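Local coordinates for protein phenylacetate-coenzyme A ligase (Bacteroides vulgatus, PDB 3LAX) that is a ligase of the AMP-binding enzyme family, represented by a fragment that holds its C-terminal domain, at residues D58-G61 with R62-L66. Numbering follows the deposited sequence. Where two conformers were deposited one is given.
Sequences DDYG and RLQAL
Asp59 is the N-cap of helix 60-78, and its carboxylate accepts from the backbone of Arg62 in the first turn. The capping bond runs from Arg62 N to Asp59 OD1 at 3.0 Å and is fairly straight. The donor approaches from above the carboxylate plane, 37° out of it. The chi1 of 65° sets Asp59 CG between its own backbone N and carbonyl carbon, which turns the carboxylate back over the helix start. A negative group here would probably interact favourably with the helix dipole. The Asp59 carbonyl O takes the first regular helical bond, from Leu63 N at 3.0 Å. Tyr60 O and Gly61 O accept in turn from Gln64 N and Ala65 N. A water also donates to Gly61 O, at 2.7 Å.

Tyr60 CG lies anti to the backbone N, which brings the ring alongside Leu63 and Gln64. Gln64 CG sits over one ring face in a CH-pi contact, 3.9 Å from the centroid. The Gln64 amide is inclined 35° to the ring. In the conformer given, Leu63 CD2 lies near the ring plane, 3.9 Å from Tyr60 CD1. Before the cap, Asp58 CB packs on Arg62 CB.

This mostly exposed turn opens the helix of the beta-alpha-beta unit between strands 43-52 and 83-87. Leu63 and Leu66 reach inward to Leu86 of strand 83-87, and Leu63 also touches Phe56 in the preceding loop.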
ATOM      1  N   ASP A  58      -1.494   5.734 -19.100  1.00 21.21           N
ATOM      2  CA  ASP A  58      -1.890   4.598 -19.930  1.00 20.04           C
ATOM      3  C   ASP A  58      -3.304   4.104 -19.633  1.00 19.40           C
ATOM      4  O   ASP A  58      -3.926   4.501 -18.642  1.00 21.26           O
ATOM      5  CB  ASP A  58      -0.879   3.451 -19.805  1.00 26.08           C
ATOM      6  CG  ASP A  58       0.423   3.737 -20.532  1.00 36.32           C
ATOM      7  OD1 ASP A  58       0.489   4.727 -21.302  1.00 39.46           O
ATOM      8  OD2 ASP A  58       1.382   2.962 -20.341  1.00 39.26           O
ATOM      9  N   ASP A  59      -3.807   3.232 -20.503  1.00 19.24           N
ATOM     10  CA  ASP A  59      -5.189   2.789 -20.415  1.00 18.97           C
ATOM     11  C   ASP A  59      -5.480   1.906 -19.206  1.00 17.63           C
ATOM     12  O   ASP A  59      -4.560   1.442 -18.512  1.00 19.55           O
ATOM     13  CB  ASP A  59      -5.618   2.096 -21.717  1.00 18.57           C
ATOM     14  CG  ASP A  59      -4.862   0.800 -21.985  1.00 21.89           C
ATOM     15  OD1 ASP A  59      -4.995  -0.147 -21.179  1.00 20.87           O
ATOM     16  OD2 ASP A  59      -4.143   0.721 -23.007  1.00 27.01           O
ATOM     17  N   TYR A  60      -6.765   1.678 -18.952  1.00 17.27           N
ATOM     18  CA  TYR A  60      -7.190   0.934 -17.771  1.00 18.14           C
ATOM     19  C   TYR A  60      -6.695  -0.509 -17.789  1.00 17.29           C
ATOM     20  O   TYR A  60      -6.460  -1.099 -16.730  1.00 19.53           O
ATOM     21  CB  TYR A  60      -8.711   0.984 -17.631  1.00 17.90           C
ATOM     22  CG  TYR A  60      -9.228   0.415 -16.335  1.00 19.93           C
ATOM     23  CD1 TYR A  60      -8.789   0.909 -15.109  1.00 20.71           C
ATOM     24  CD2 TYR A  60     -10.167  -0.605 -16.333  1.00 22.42           C
ATOM     25  CE1 TYR A  60      -9.275   0.394 -13.911  1.00 25.00           C
ATOM     26  CE2 TYR A  60     -10.653  -1.135 -15.142  1.00 23.85           C
ATOM     27  CZ  TYR A  60     -10.207  -0.629 -13.934  1.00 25.74           C
ATOM     28  OH  TYR A  60     -10.692  -1.152 -12.753  1.00 28.43           O
ATOM     29  N   GLY A  61      -6.502  -1.086 -18.969  1.00 18.47           N
ATOM     30  CA  GLY A  61      -5.932  -2.421 -19.050  1.00 18.47           C
ATOM     31  C   GLY A  61      -4.549  -2.452 -18.420  1.00 17.24           C
ATOM     32  O   GLY A  61      -4.210  -3.353 -17.640  1.00 17.91           O
ATOM     33  N   ARG A  62      -3.740  -1.458 -18.754  1.00 19.92           N
ATOM     34  CA  ARG A  62      -2.410  -1.322 -18.179  1.00 19.33           C
ATOM     35  C   ARG A  62      -2.479  -1.007 -16.681  1.00 17.79           C
ATOM     36  O   ARG A  62      -1.692  -1.540 -15.887  1.00 18.47           O
ATOM     37  CB  ARG A  62      -1.631  -0.237 -18.919  1.00 22.87           C
ATOM     38  CG  ARG A  62      -1.343  -0.591 -20.368  1.00 28.79           C
ATOM     39  CD  ARG A  62      -0.444  -1.819 -20.467  1.00 36.14           C
ATOM     40  NE  ARG A  62      -0.870  -2.738 -21.519  1.00 41.73           N
ATOM     41  CZ  ARG A  62      -1.448  -3.916 -21.296  1.00 45.25           C
ATOM     42  NH1 ARG A  62      -1.667  -4.329 -20.056  1.00 45.40           N
ATOM     43  NH2 ARG A  62      -1.804  -4.689 -22.316  1.00 47.04           N
ATOM     44  N   LEU A  63      -3.417  -0.159 -16.273  1.00 17.54           N
ATOM     45  CA  LEU A  63      -3.556   0.172 -14.857  0.50 17.47           C
ATOM     46  C   LEU A  63      -3.886  -1.094 -14.067  1.00 17.01           C
ATOM     47  O   LEU A  63      -3.314  -1.339 -12.978  1.00 17.80           O
ATOM     48  CB  LEU A  63      -4.649   1.226 -14.656  0.50 18.58           C
ATOM     49  CG  LEU A  63      -4.673   1.902 -13.285  0.50 19.42           C
ATOM     50  CD1 LEU A  63      -3.519   2.873 -13.199  0.50 21.33           C
ATOM     51  CD2 LEU A  63      -5.988   2.638 -13.084  0.50 21.45           C
ATOM     52  N   GLN A  64      -4.782  -1.918 -14.606  1.00 16.84           N
ATOM     53  CA  GLN A  64      -5.146  -3.181 -13.966  1.00 18.56           C
ATOM     54  C   GLN A  64      -3.951  -4.114 -13.858  1.00 18.09           C
ATOM     55  O   GLN A  64      -3.742  -4.739 -12.822  1.00 19.11           O
ATOM     56  CB  GLN A  64      -6.233  -3.908 -14.758  1.00 21.86           C
ATOM     57  CG  GLN A  64      -7.640  -3.393 -14.592  1.00 24.20           C
ATOM     58  CD  GLN A  64      -8.626  -4.216 -15.404  1.00 28.16           C
ATOM     59  OE1 GLN A  64      -9.747  -4.470 -14.971  1.00 32.78           O
ATOM     60  NE2 GLN A  64      -8.198  -4.658 -16.578  1.00 29.37           N
ATOM     61  N   ALA A  65      -3.177  -4.234 -14.933  1.00 18.40           N
ATOM     62  CA  ALA A  65      -2.002  -5.115 -14.929  1.00 19.28           C
ATOM     63  C   ALA A  65      -0.996  -4.651 -13.885  1.00 17.76           C
ATOM     64  O   ALA A  65      -0.410  -5.465 -13.159  1.00 19.14           O
ATOM     65  CB  ALA A  65      -1.357  -5.144 -16.307  1.00 21.79           C
ATOM     66  N   LEU A  66      -0.799  -3.342 -13.809  1.00 17.09           N
ATOM     67  CA  LEU A  66       0.101  -2.746 -12.827  1.00 16.34           C
ATOM     68  C   LEU A  66      -0.381  -3.068 -11.414  1.00 15.45           C
ATOM     69  O   LEU A  66       0.410  -3.477 -10.559  1.00 16.67           O
ATOM     70  CB  LEU A  66       0.173  -1.228 -13.047  1.00 16.25           C
ATOM     71  CG  LEU A  66       0.948  -0.384 -12.038  1.00 17.53           C
ATOM     72  CD1 LEU A  66       2.410  -0.841 -11.920  1.00 19.26           C
ATOM     73  CD2 LEU A  66       0.851   1.097 -12.397  1.00 18.77           C
TER
HETATM   74  O   HOH W   1      -5.258  -5.816 -17.949  1.00 40.90           O